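PDB 1Q9J: Phthiocerol/phthiodiolone dimycocerosyl transferase from Mycobacterium tuberculosis, which probably catalyses the diesterification of phthiocerol, phthiodiolone and phenolphthiocerol with mycocerosic acids, the final step in making the dimycocerosate esters. Local coordinates for residues T24-Q29 with V134-L139; H233-N238 with D299-A304; L388-H393 with E404-L409. All blocks are in the same frame, centred on the assembly; numbering follows the deposited sequence.

Interaction 1 (T24-Q29 with V134-L139)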
ATOM      1  N   THR A  24      -2.697  -2.864  -7.866  1.00 50.78           N
ATOM      2  CA  THR A  24      -1.480  -2.337  -7.290  1.00 50.67           C
ATOM      3  C   THR A  24      -0.341  -2.924  -8.088  1.00 47.64           C
ATOM      4  O   THR A  24      -0.382  -4.092  -8.462  1.00 48.47           O
ATOM      5  CB  THR A  24      -1.345  -2.774  -5.820  1.00 55.87           C
ATOM      6  OG1 THR A  24      -2.522  -2.392  -5.091  1.00 53.41           O
ATOM      7  CG2 THR A  24      -0.115  -2.124  -5.181  1.00 57.04           C
ATOM      8  N   SER A  25       0.663  -2.114  -8.383  1.00 48.45           N
ATOM      9  CA  SER A  25       1.816  -2.607  -9.116  1.00 48.66           C
ATOM     10  C   SER A  25       3.068  -2.378  -8.282  1.00 46.40           C
ATOM     11  O   SER A  25       3.141  -1.470  -7.448  1.00 42.47           O
ATOM     12  CB  SER A  25       1.943  -1.900 -10.476  1.00 51.03           C
ATOM     13  OG  SER A  25       2.162  -0.496 -10.326  1.00 55.40           O
ATOM     14  N   MET A  26       4.049  -3.224  -8.537  1.00 46.17           N
ATOM     15  CA  MET A  26       5.311  -3.169  -7.850  1.00 49.17           C
ATOM     16  C   MET A  26       6.369  -3.455  -8.902  1.00 48.47           C
ATOM     17  O   MET A  26       6.422  -4.546  -9.479  1.00 44.00           O
ATOM     18  CB  MET A  26       5.367  -4.228  -6.754  1.00 56.14           C
ATOM     19  CG  MET A  26       6.438  -3.975  -5.713  1.00 63.32           C
ATOM     20  SD  MET A  26       6.093  -2.400  -4.879  1.00 74.08           S
ATOM     21  CE  MET A  26       7.348  -1.409  -5.541  1.00 75.77           C
ATOM     22  N   THR A  27       7.209  -2.460  -9.148  1.00 51.02           N
ATOM     23  CA  THR A  27       8.243  -2.574 -10.153  1.00 50.68           C
ATOM     24  C   THR A  27       9.645  -2.527  -9.579  1.00 51.48           C
ATOM     25  O   THR A  27      10.021  -1.608  -8.857  1.00 52.23           O
ATOM     26  CB  THR A  27       8.073  -1.466 -11.187  1.00 49.23           C
ATOM     27  OG1 THR A  27       6.709  -1.456 -11.633  1.00 50.85           O
ATOM     28  CG2 THR A  27       8.996  -1.711 -12.380  1.00 46.47           C
ATOM     29  N   ILE A  28      10.408  -3.552  -9.910  1.00 53.93           N
ATOM     30  CA  ILE A  28      11.776  -3.661  -9.465  1.00 59.36           C
ATOM     31  C   ILE A  28      12.692  -3.457 -10.671  1.00 64.07           C
ATOM     32  O   ILE A  28      12.673  -4.252 -11.620  1.00 65.47           O
ATOM     33  CB  ILE A  28      12.068  -5.059  -8.880  1.00 58.69           C
ATOM     34  CG1 ILE A  28      11.155  -5.352  -7.706  1.00 57.79           C
ATOM     35  CG2 ILE A  28      13.511  -5.151  -8.458  1.00 59.81           C
ATOM     36  CD1 ILE A  28       9.831  -6.004  -8.090  1.00 60.36           C
ATOM     37  N   GLN A  29      13.488  -2.395 -10.631  1.00 64.85           N
ATOM     38  CA  GLN A  29      14.426  -2.116 -11.708  1.00 66.48           C
ATOM     39  C   GLN A  29      15.624  -3.038 -11.488  1.00 68.88           C
ATOM     40  O   GLN A  29      16.242  -2.993 -10.434  1.00 74.48           O
ATOM     41  CB  GLN A  29      14.865  -0.654 -11.637  1.00 67.09           C
ATOM     42  CG  GLN A  29      15.867  -0.285 -12.699  1.00 73.29           C
ATOM     43  CD  GLN A  29      15.452  -0.779 -14.073  1.00 76.28           C
ATOM     44  OE1 GLN A  29      14.361  -0.459 -14.553  1.00 72.65           O
ATOM     45  NE2 GLN A  29      16.319  -1.568 -14.712  1.00 78.84           N
ATOM     46  N   VAL A 134       4.675  -9.448   0.807  1.00 40.19           N
ATOM     47  CA  VAL A 134       5.036 -10.822   1.133  1.00 39.87           C
ATOM     48  C   VAL A 134       5.092 -11.690  -0.128  1.00 38.34           C
ATOM     49  O   VAL A 134       5.970 -12.537  -0.265  1.00 37.57           O
ATOM     50  CB  VAL A 134       4.040 -11.439   2.159  1.00 38.62           C
ATOM     51  CG1 VAL A 134       4.235 -12.950   2.234  1.00 31.63           C
ATOM     52  CG2 VAL A 134       4.251 -10.825   3.530  1.00 29.39           C
ATOM     53  N   LEU A 135       4.147 -11.471  -1.039  1.00 37.67           N
ATOM     54  CA  LEU A 135       4.089 -12.212  -2.300  1.00 38.67           C
ATOM     55  C   LEU A 135       5.322 -11.869  -3.136  1.00 38.09           C
ATOM     56  O   LEU A 135       6.085 -12.750  -3.547  1.00 41.28           O
ATOM     57  CB  LEU A 135       2.810 -11.848  -3.072  1.00 34.61           C
ATOM     58  CG  LEU A 135       1.520 -12.272  -2.374  1.00 33.82           C
ATOM     59  CD1 LEU A 135       0.306 -11.700  -3.086  1.00 34.03           C
ATOM     60  CD2 LEU A 135       1.451 -13.783  -2.302  1.00 24.54           C
ATOM     61  N   VAL A 136       5.510 -10.574  -3.362  1.00 37.59           N
ATOM     62  CA  VAL A 136       6.642 -10.050  -4.122  1.00 39.94           C
ATOM     63  C   VAL A 136       7.945 -10.642  -3.582  1.00 43.74           C
ATOM     64  O   VAL A 136       8.862 -10.980  -4.331  1.00 48.10           O
ATOM     65  CB  VAL A 136       6.718  -8.515  -3.982  1.00 36.24           C
ATOM     66  CG1 VAL A 136       7.919  -7.967  -4.729  1.00 32.22           C
ATOM     67  CG2 VAL A 136       5.425  -7.887  -4.457  1.00 30.01           C
ATOM     68  N   ASP A 137       8.027 -10.754  -2.266  1.00 43.66           N
ATOM     69  CA  ASP A 137       9.212 -11.298  -1.633  1.00 45.04           C
ATOM     70  C   ASP A 137       9.287 -12.822  -1.887  1.00 43.20           C
ATOM     71  O   ASP A 137      10.353 -13.379  -2.158  1.00 43.36           O
ATOM     72  CB  ASP A 137       9.178 -10.947  -0.141  1.00 41.96           C
ATOM     73  CG  ASP A 137      10.238 -11.676   0.651  1.00 41.00           C
ATOM     74  OD1 ASP A 137       9.903 -12.723   1.235  1.00 39.52           O
ATOM     75  OD2 ASP A 137      11.402 -11.214   0.687  1.00 41.22           O
ATOM     76  N   GLU A 138       8.141 -13.483  -1.830  1.00 41.96           N
ATOM     77  CA  GLU A 138       8.096 -14.906  -2.092  1.00 48.22           C
ATOM     78  C   GLU A 138       8.594 -15.187  -3.519  1.00 49.71           C
ATOM     79  O   GLU A 138       9.430 -16.077  -3.738  1.00 46.31           O
ATOM     80  CB  GLU A 138       6.674 -15.422  -1.960  1.00 51.31           C
ATOM     81  CG  GLU A 138       6.572 -16.932  -1.977  1.00 54.68           C
ATOM     82  CD  GLU A 138       5.154 -17.408  -1.788  1.00 59.20           C
ATOM     83  OE1 GLU A 138       4.495 -16.962  -0.803  1.00 55.16           O
ATOM     84  OE2 GLU A 138       4.711 -18.243  -2.621  1.00 60.12           O
ATOM     85  N   LEU A 139       8.071 -14.431  -4.483  1.00 47.25           N
ATOM     86  CA  LEU A 139       8.465 -14.581  -5.880  1.00 45.24           C
ATOM     87  C   LEU A 139       9.997 -14.596  -6.030  1.00 45.34           C
ATOM     88  O   LEU A 139      10.563 -15.562  -6.550  1.00 43.94           O
ATOM     89  CB  LEU A 139       7.884 -13.437  -6.729  1.00 44.04           C
ATOM     90  CG  LEU A 139       8.394 -13.348  -8.185  1.00 45.07           C
ATOM     91  CD1 LEU A 139       7.814 -14.487  -9.012  1.00 41.74           C
ATOM     92  CD2 LEU A 139       7.989 -12.010  -8.776  1.00 44.11           C
TER
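M26 and I28 of strand 23-31 both reach V136 of helix 129-148. A helix lies here across one face of a mixed sheet. This is the two-layer alpha/beta design of the CoA-dependent acyltransferase clan. The S25 side chain is on the opposite face of the strand from M26. Its OG is hydrogen-bonded to the backbone O of Q367 in the adjacent strand 360-368. M26 is the first residue to meet the helix. Its CA lies 7.9 Å from the CA of V136, the nearest backbone pair. M26 CG is anti to the backbone N (chi1 -162°), which sends it toward the helix. It stops 4.2 Å from V136 CG2. The touching is done by the methylenes CB and CG; the chain then folds back, and SD and CE lead away from V136. F350 packs on both M26 and V136, and I364 of strand 360-368 also lies against M26. T27 OG1, on the same face as S25, is hydrogen-bonded to T119 OG1 of strand 117-123. Backbone bonds to L118 and L120 tie I28 and M26 to that same strand. I28 again faces the helix, with I361 beside its side chain. Both touching pairs are apolar, and no hydrogen bond crosses between the segments. V136 serves both strand residues with separate methyls. Its CG1 is anti to the backbone N (chi1 178°) and takes I28, while CG2 takes M26. Only the end of the isoleucine reaches across, with I28 CD1 4.3 Å from V136 CG1.

Interaction 2 (H233-N238 with D299-A304)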
ATOM      1  N   HIS A 233      13.949  12.573  20.082  1.00 95.87           N
ATOM      2  CA  HIS A 233      12.694  13.178  20.501  1.00 98.09           C
ATOM      3  C   HIS A 233      11.688  12.067  20.750  1.00 98.45           C
ATOM      4  O   HIS A 233      10.478  12.295  20.773  1.00 98.96           O
ATOM      5  CB  HIS A 233      12.171  14.124  19.419  1.00 99.46           C
ATOM      6  CG  HIS A 233      12.853  15.457  19.397  1.00103.92           C
ATOM      7  ND1 HIS A 233      12.520  16.475  20.262  1.00106.48           N
ATOM      8  CD2 HIS A 233      13.858  15.932  18.623  1.00105.64           C
ATOM      9  CE1 HIS A 233      13.290  17.524  20.021  1.00107.71           C
ATOM     10  NE2 HIS A 233      14.109  17.219  19.031  1.00107.29           N
ATOM     11  N   ARG A 234      12.200  10.856  20.938  1.00 99.25           N
ATOM     12  CA  ARG A 234      11.348   9.700  21.175  1.00 99.55           C
ATOM     13  C   ARG A 234      10.284   9.671  20.085  1.00 96.64           C
ATOM     14  O   ARG A 234       9.086   9.654  20.371  1.00 96.49           O
ATOM     15  CB  ARG A 234      10.683   9.788  22.556  1.00103.32           C
ATOM     16  CG  ARG A 234      11.650  10.038  23.708  1.00106.07           C
ATOM     17  CD  ARG A 234      10.930  10.004  25.047  1.00109.42           C
ATOM     18  NE  ARG A 234      11.735  10.606  26.107  1.00111.67           N
ATOM     19  CZ  ARG A 234      11.406  10.598  27.396  1.00113.13           C
ATOM     20  NH1 ARG A 234      10.281  10.011  27.802  1.00112.91           N
ATOM     21  NH2 ARG A 234      12.207  11.179  28.278  1.00114.28           N
ATOM     22  N   LEU A 235      10.744   9.692  18.837  1.00 93.62           N
ATOM     23  CA  LEU A 235       9.872   9.659  17.669  1.00 88.54           C
ATOM     24  C   LEU A 235      10.493   8.773  16.602  1.00 86.85           C
ATOM     25  O   LEU A 235      11.546   8.174  16.822  1.00 85.80           O
ATOM     26  CB  LEU A 235       9.658  11.070  17.114  1.00 84.11           C
ATOM     27  CG  LEU A 235       8.858  12.003  18.023  1.00 83.84           C
ATOM     28  CD1 LEU A 235       8.739  13.372  17.379  1.00 85.82           C
ATOM     29  CD2 LEU A 235       7.485  11.420  18.283  1.00 84.28           C
ATOM     30  N   SER A 236       9.829   8.703  15.450  1.00 86.14           N
ATOM     31  CA  SER A 236      10.267   7.887  14.316  1.00 83.20           C
ATOM     32  C   SER A 236      10.099   8.672  13.021  1.00 80.00           C
ATOM     33  O   SER A 236       9.302   9.609  12.961  1.00 76.89           O
ATOM     34  CB  SER A 236       9.406   6.634  14.223  1.00 82.32           C
ATOM     35  OG  SER A 236       8.057   7.012  14.013  1.00 82.06           O
ATOM     36  N   LEU A 237      10.836   8.275  11.988  1.00 77.57           N
ATOM     37  CA  LEU A 237      10.760   8.934  10.689  1.00 77.46           C
ATOM     38  C   LEU A 237       9.317   9.145  10.265  1.00 77.45           C
ATOM     39  O   LEU A 237       8.904  10.261   9.943  1.00 75.86           O
ATOM     40  CB  LEU A 237      11.470   8.096   9.625  1.00 78.45           C
ATOM     41  CG  LEU A 237      12.985   8.255   9.539  1.00 82.33           C
ATOM     42  CD1 LEU A 237      13.580   7.180   8.634  1.00 83.53           C
ATOM     43  CD2 LEU A 237      13.297   9.647   9.011  1.00 79.45           C
ATOM     44  N   ASN A 238       8.554   8.057  10.271  1.00 76.24           N
ATOM     45  CA  ASN A 238       7.146   8.076   9.885  1.00 73.18           C
ATOM     46  C   ASN A 238       6.365   9.099  10.687  1.00 69.62           C
ATOM     47  O   ASN A 238       5.568   9.863  10.136  1.00 65.22           O
ATOM     48  CB  ASN A 238       6.545   6.688  10.099  1.00 76.06           C
ATOM     49  CG  ASN A 238       7.427   5.587   9.539  1.00 82.79           C
ATOM     50  OD1 ASN A 238       7.532   5.415   8.321  1.00 83.71           O
ATOM     51  ND2 ASN A 238       8.083   4.844  10.430  1.00 85.17           N
ATOM     52  N   ASP A 299       4.288  23.242  16.743  1.00 98.48           N
ATOM     53  CA  ASP A 299       5.625  22.674  16.637  1.00 97.71           C
ATOM     54  C   ASP A 299       5.638  21.240  16.114  1.00 97.36           C
ATOM     55  O   ASP A 299       4.758  20.439  16.425  1.00 96.71           O
ATOM     56  CB  ASP A 299       6.318  22.747  17.998  1.00 96.96           C
ATOM     57  CG  ASP A 299       7.706  22.155  17.978  1.00 97.67           C
ATOM     58  OD1 ASP A 299       7.858  21.003  18.435  1.00 97.62           O
ATOM     59  OD2 ASP A 299       8.639  22.838  17.499  1.00 96.84           O
ATOM     60  N   ILE A 300       6.651  20.931  15.313  1.00 95.35           N
ATOM     61  CA  ILE A 300       6.810  19.608  14.726  1.00 93.93           C
ATOM     62  C   ILE A 300       6.663  18.499  15.753  1.00 93.12           C
ATOM     63  O   ILE A 300       5.716  17.717  15.691  1.00 94.02           O
ATOM     64  CB  ILE A 300       8.186  19.496  14.005  1.00 94.90           C
ATOM     65  CG1 ILE A 300       8.014  19.865  12.531  1.00 95.28           C
ATOM     66  CG2 ILE A 300       8.773  18.098  14.130  1.00 97.66           C
ATOM     67  CD1 ILE A 300       7.144  18.905  11.760  1.00 91.15           C
ATOM     68  N   VAL A 301       7.595  18.435  16.699  1.00 91.02           N
ATOM     69  CA  VAL A 301       7.555  17.407  17.726  1.00 88.41           C
ATOM     70  C   VAL A 301       6.221  17.410  18.465  1.00 87.20           C
ATOM     71  O   VAL A 301       5.668  16.356  18.746  1.00 85.76           O
ATOM     72  CB  VAL A 301       8.693  17.597  18.730  1.00 87.12           C
ATOM     73  CG1 VAL A 301       8.819  16.364  19.604  1.00 87.83           C
ATOM     74  CG2 VAL A 301       9.986  17.867  17.991  1.00 87.95           C
ATOM     75  N   ASP A 302       5.698  18.588  18.773  1.00 88.22           N
ATOM     76  CA  ASP A 302       4.426  18.663  19.471  1.00 90.64           C
ATOM     77  C   ASP A 302       3.361  17.886  18.714  1.00 89.55           C
ATOM     78  O   ASP A 302       2.658  17.054  19.289  1.00 90.94           O
ATOM     79  CB  ASP A 302       3.987  20.121  19.636  1.00 96.56           C
ATOM     80  CG  ASP A 302       4.230  20.655  21.044  1.00 99.79           C
ATOM     81  OD1 ASP A 302       5.408  20.723  21.465  1.00101.93           O
ATOM     82  OD2 ASP A 302       3.236  21.010  21.725  1.00 97.95           O
ATOM     83  N   LEU A 303       3.258  18.157  17.415  1.00 89.03           N
ATOM     84  CA  LEU A 303       2.280  17.497  16.540  1.00 82.78           C
ATOM     85  C   LEU A 303       2.596  16.005  16.400  1.00 79.24           C
ATOM     86  O   LEU A 303       1.739  15.158  16.625  1.00 77.82           O
ATOM     87  CB  LEU A 303       2.294  18.167  15.158  1.00 80.00           C
ATOM     88  CG  LEU A 303       1.253  17.741  14.133  1.00 78.51           C
ATOM     89  CD1 LEU A 303      -0.129  18.076  14.639  1.00 76.63           C
ATOM     90  CD2 LEU A 303       1.530  18.439  12.812  1.00 79.16           C
ATOM     91  N   ALA A 304       3.836  15.703  16.030  1.00 76.10           N
ATOM     92  CA  ALA A 304       4.274  14.330  15.860  1.00 77.21           C
ATOM     93  C   ALA A 304       3.922  13.463  17.066  1.00 80.29           C
ATOM     94  O   ALA A 304       3.327  12.391  16.922  1.00 83.68           O
ATOM     95  CB  ALA A 304       5.770  14.293  15.620  1.00 72.28           C
TER
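D299 OD1 is gripped twice, next to the place where V301 packs on H233. It accepts a hydrogen bond from D302 N at 3.3 Å, with an N-H...O angle of 159°. That donor comes from the anti side of the carboxylate, 18° out of its plane. The hydroxyl of Y417 supplies the second bond. D299 is the N-cap of helix 300-317. The D302 N bond is the capping bond, the Y417 bond adds a second hold, and together they limit the rotation of the carboxylate. A carboxylate at this helix start would probably be favoured by the helix dipole.

V301, in the first turn, carries the contact to the loop 233-236. Its CG2 sits over one face of the H233 ring, 3.9 Å from the ring centroid and 19° off the normal. This is a CH-pi contact, displaced toward the rim of the ring. V301 CG2 comes closest to H233 ND1, at 3.7 Å. The two side chains cross at about a right angle. V301 CG1 touches both L235 and the H233 side chain. The H233 ring also meets those of F229 and Y417, and V301 touches both aromatics.

L235 reaches in from the same loop mainly with CD1. This methyl is 3.7 Å from V301 CG1 and 3.6 Å from A304 CB. These residues are three apart, so CD1 fits between side chains of successive helix turns. No hydrogen bond crosses the contact.

S236 is the N-cap of helix 237-253, its OG accepting from A239 N. R312, probably important for recognising the acyl carrier protein, lies about 7 Å from L235 between side chains. The site is a loop packed on a helix start, with classic N-caps on both helices.

Interaction 3 (L388-H393 with E404-L409)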
ATOM      1  N   LEU A 388      15.330   8.230   2.537  1.00 56.48           N
ATOM      2  CA  LEU A 388      13.904   8.436   2.675  1.00 53.77           C
ATOM      3  C   LEU A 388      13.328   8.837   1.336  1.00 56.53           C
ATOM      4  O   LEU A 388      13.940   9.604   0.599  1.00 57.53           O
ATOM      5  CB  LEU A 388      13.599   9.537   3.686  1.00 50.11           C
ATOM      6  CG  LEU A 388      12.141  10.015   3.661  1.00 49.63           C
ATOM      7  CD1 LEU A 388      11.213   8.858   3.951  1.00 49.40           C
ATOM      8  CD2 LEU A 388      11.945  11.126   4.669  1.00 53.36           C
ATOM      9  N   ILE A 389      12.146   8.318   1.031  1.00 58.21           N
ATOM     10  CA  ILE A 389      11.482   8.626  -0.219  1.00 60.69           C
ATOM     11  C   ILE A 389      10.049   9.082   0.030  1.00 65.04           C
ATOM     12  O   ILE A 389       9.231   8.334   0.567  1.00 68.16           O
ATOM     13  CB  ILE A 389      11.438   7.401  -1.132  1.00 59.63           C
ATOM     14  CG1 ILE A 389      12.840   6.885  -1.386  1.00 60.88           C
ATOM     15  CG2 ILE A 389      10.774   7.759  -2.444  1.00 57.70           C
ATOM     16  CD1 ILE A 389      12.845   5.574  -2.140  1.00 66.79           C
ATOM     17  N   ILE A 390       9.759  10.315  -0.368  1.00 65.83           N
ATOM     18  CA  ILE A 390       8.426  10.877  -0.219  1.00 66.14           C
ATOM     19  C   ILE A 390       7.692  10.655  -1.539  1.00 64.20           C
ATOM     20  O   ILE A 390       8.311  10.656  -2.605  1.00 67.12           O
ATOM     21  CB  ILE A 390       8.483  12.388   0.040  1.00 70.97           C
ATOM     22  CG1 ILE A 390       9.216  12.676   1.343  1.00 73.39           C
ATOM     23  CG2 ILE A 390       7.087  12.953   0.118  1.00 71.59           C
ATOM     24  CD1 ILE A 390       9.412  14.164   1.579  1.00 77.13           C
ATOM     25  N   GLU A 391       6.376  10.478  -1.455  1.00 59.92           N
ATOM     26  CA  GLU A 391       5.546  10.266  -2.631  1.00 54.96           C
ATOM     27  C   GLU A 391       4.148  10.844  -2.490  1.00 53.84           C
ATOM     28  O   GLU A 391       3.585  10.905  -1.398  1.00 53.78           O
ATOM     29  CB  GLU A 391       5.423   8.778  -2.948  1.00 49.79           C
ATOM     30  CG  GLU A 391       6.686   8.145  -3.459  1.00 55.19           C
ATOM     31  CD  GLU A 391       6.432   6.774  -4.047  1.00 57.40           C
ATOM     32  OE1 GLU A 391       7.401   6.097  -4.446  1.00 55.27           O
ATOM     33  OE2 GLU A 391       5.254   6.370  -4.101  1.00 61.84           O
ATOM     34  N   HIS A 392       3.595  11.265  -3.616  1.00 52.36           N
ATOM     35  CA  HIS A 392       2.257  11.814  -3.647  1.00 49.33           C
ATOM     36  C   HIS A 392       1.630  11.107  -4.856  1.00 52.11           C
ATOM     37  O   HIS A 392       2.176  11.136  -5.967  1.00 51.94           O
ATOM     38  CB  HIS A 392       2.321  13.323  -3.843  1.00 48.15           C
ATOM     39  CG  HIS A 392       1.103  14.053  -3.358  1.00 47.86           C
ATOM     40  ND1 HIS A 392      -0.117  13.436  -3.177  1.00 54.07           N
ATOM     41  CD2 HIS A 392       0.905  15.364  -3.093  1.00 49.16           C
ATOM     42  CE1 HIS A 392      -1.018  14.340  -2.827  1.00 51.28           C
ATOM     43  NE2 HIS A 392      -0.425  15.517  -2.771  1.00 50.52           N
ATOM     44  N   HIS A 393       0.510  10.443  -4.593  1.00 52.34           N
ATOM     45  CA  HIS A 393      -0.230   9.670  -5.571  1.00 53.12           C
ATOM     46  C   HIS A 393      -1.535  10.348  -5.870  1.00 57.14           C
ATOM     47  O   HIS A 393      -2.084  11.026  -5.007  1.00 58.75           O
ATOM     48  CB  HIS A 393      -0.550   8.287  -5.020  1.00 51.64           C
ATOM     49  CG  HIS A 393       0.655   7.452  -4.746  1.00 49.68           C
ATOM     50  ND1 HIS A 393       1.094   6.476  -5.613  1.00 48.66           N
ATOM     51  CD2 HIS A 393       1.513   7.442  -3.700  1.00 48.84           C
ATOM     52  CE1 HIS A 393       2.169   5.897  -5.111  1.00 46.27           C
ATOM     53  NE2 HIS A 393       2.445   6.466  -3.949  1.00 48.17           N
ATOM     54  N   GLU A 404       7.599  18.984  -2.391  1.00 83.65           N
ATOM     55  CA  GLU A 404       8.842  19.732  -2.290  1.00 86.40           C
ATOM     56  C   GLU A 404       8.835  20.552  -1.001  1.00 85.31           C
ATOM     57  O   GLU A 404       9.853  20.654  -0.319  1.00 83.44           O
ATOM     58  CB  GLU A 404       9.019  20.643  -3.505  1.00 88.50           C
ATOM     59  CG  GLU A 404      10.403  21.258  -3.582  1.00 91.49           C
ATOM     60  CD  GLU A 404      11.498  20.211  -3.554  1.00 94.45           C
ATOM     61  OE1 GLU A 404      11.574  19.403  -4.510  1.00 95.60           O
ATOM     62  OE2 GLU A 404      12.279  20.190  -2.572  1.00 93.27           O
ATOM     63  N   ALA A 405       7.681  21.131  -0.674  1.00 86.30           N
ATOM     64  CA  ALA A 405       7.523  21.918   0.550  1.00 87.29           C
ATOM     65  C   ALA A 405       7.882  21.022   1.725  1.00 87.95           C
ATOM     66  O   ALA A 405       8.597  21.422   2.643  1.00 87.43           O
ATOM     67  CB  ALA A 405       6.083  22.398   0.685  1.00 86.23           C
ATOM     68  N   ILE A 406       7.365  19.800   1.668  1.00 89.16           N
ATOM     69  CA  ILE A 406       7.599  18.784   2.676  1.00 89.63           C
ATOM     70  C   ILE A 406       9.058  18.353   2.596  1.00 91.71           C
ATOM     71  O   ILE A 406       9.697  18.069   3.610  1.00 92.94           O
ATOM     72  CB  ILE A 406       6.695  17.567   2.411  1.00 89.14           C
ATOM     73  CG1 ILE A 406       5.229  17.996   2.496  1.00 88.18           C
ATOM     74  CG2 ILE A 406       7.005  16.448   3.390  1.00 87.55           C
ATOM     75  CD1 ILE A 406       4.251  16.927   2.100  1.00 85.54           C
ATOM     76  N   ARG A 407       9.575  18.322   1.373  1.00 94.62           N
ATOM     77  CA  ARG A 407      10.956  17.927   1.104  1.00 98.33           C
ATOM     78  C   ARG A 407      11.950  18.764   1.900  1.00 97.48           C
ATOM     79  O   ARG A 407      12.684  18.244   2.739  1.00 97.64           O
ATOM     80  CB  ARG A 407      11.250  18.081  -0.396  1.00104.47           C
ATOM     81  CG  ARG A 407      12.076  16.959  -1.037  1.00111.84           C
ATOM     82  CD  ARG A 407      13.538  16.959  -0.610  1.00117.46           C
ATOM     83  NE  ARG A 407      13.684  16.821   0.836  1.00125.45           N
ATOM     84  CZ  ARG A 407      13.279  15.766   1.540  1.00129.89           C
ATOM     85  NH1 ARG A 407      12.700  14.738   0.934  1.00132.68           N
ATOM     86  NH2 ARG A 407      13.446  15.741   2.858  1.00132.33           N
ATOM     87  N   SER A 408      11.970  20.065   1.632  1.00 96.89           N
ATOM     88  CA  SER A 408      12.899  20.959   2.309  1.00 95.36           C
ATOM     89  C   SER A 408      12.633  21.029   3.817  1.00 92.22           C
ATOM     90  O   SER A 408      13.547  21.274   4.604  1.00 91.41           O
ATOM     91  CB  SER A 408      12.825  22.359   1.685  1.00 94.93           C
ATOM     92  OG  SER A 408      14.093  23.009   1.706  1.00 96.26           O
ATOM     93  N   LEU A 409      11.386  20.792   4.212  1.00 89.75           N
ATOM     94  CA  LEU A 409      11.017  20.842   5.622  1.00 87.72           C
ATOM     95  C   LEU A 409      11.638  19.704   6.428  1.00 89.70           C
ATOM     96  O   LEU A 409      11.926  19.866   7.612  1.00 91.55           O
ATOM     97  CB  LEU A 409       9.496  20.820   5.777  1.00 82.16           C
ATOM     98  CG  LEU A 409       8.926  21.100   7.166  1.00 78.49           C
ATOM     99  CD1 LEU A 409       9.528  22.366   7.732  1.00 75.22           C
ATOM    100  CD2 LEU A 409       7.411  21.228   7.066  1.00 78.38           C
TER
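I390 meets I406 and R407 mainly through its CD1 methyl. I390 CD1 lies 3.8 Å from I406 CG2 and 3.4 Å from R407 NH1. This is the tightly packed part of the contact between strand 387-393 and helix 399-412, a strand followed by the helix that lies over it. The nearest backbone pair is I390 CA and R407 CA, 7.6 Å apart. I390 CG1 is anti to the carbonyl carbon and its chain is extended (chi2 175°), which carries CD1 to the helix. I406 answers with its branch methyl CG2, which is anti to its backbone N, and CG1 and CD1 take no part.

R407 starts out beside the strand and does not point at it. Bends at chi2 and chi3 (-71° and 59°) bring the guanidinium back to I390. NH1 makes the approach, and I390 CG1 is also near it, at 4.1 Å. L216 and L218 pack on R407 as well, while L403 adds to the cover of I390 and Y379 to that of I406.

Away from this point the contact opens out. L388 faces the helix, but its side chain comes no nearer than 5.2 Å to segment 404-409. It packs on L410, further along the helix. E404 and S408 lie on the solvent side of the helix. On the strand's other face E391 OE1 forms a salt bridge with R215, and H393 NE2 gives E391 OE2 a weak hydrogen bond.

No hydrogen bond or salt bridge crosses between the segments. The joint rests on van der Waals contact, apolar between I390 and I406 and methyl against guanidinium between I390 and R407.

In the fold
Interaction 1 belongs to the first half of the chain, interactions 2 and 3 to the second. Their centres lie 31 Å (1 and 2), 23 Å (1 and 3) and 16 Å (2 and 3) apart, and none touch. Interactions 2 and 3 come within about 5 Å at their nearest atoms. C381 is touched by N238 and L388, from interactions 2 and 3, and F368 by T24 and H393, from 1 and 3. Interaction 1 lies near the active site: M26 is about 11 Å from H124, the probable proton acceptor, and V136 about 11 Å from D128, which probably helps organise it, measured between side chains. Interaction 3 lies away from known sites.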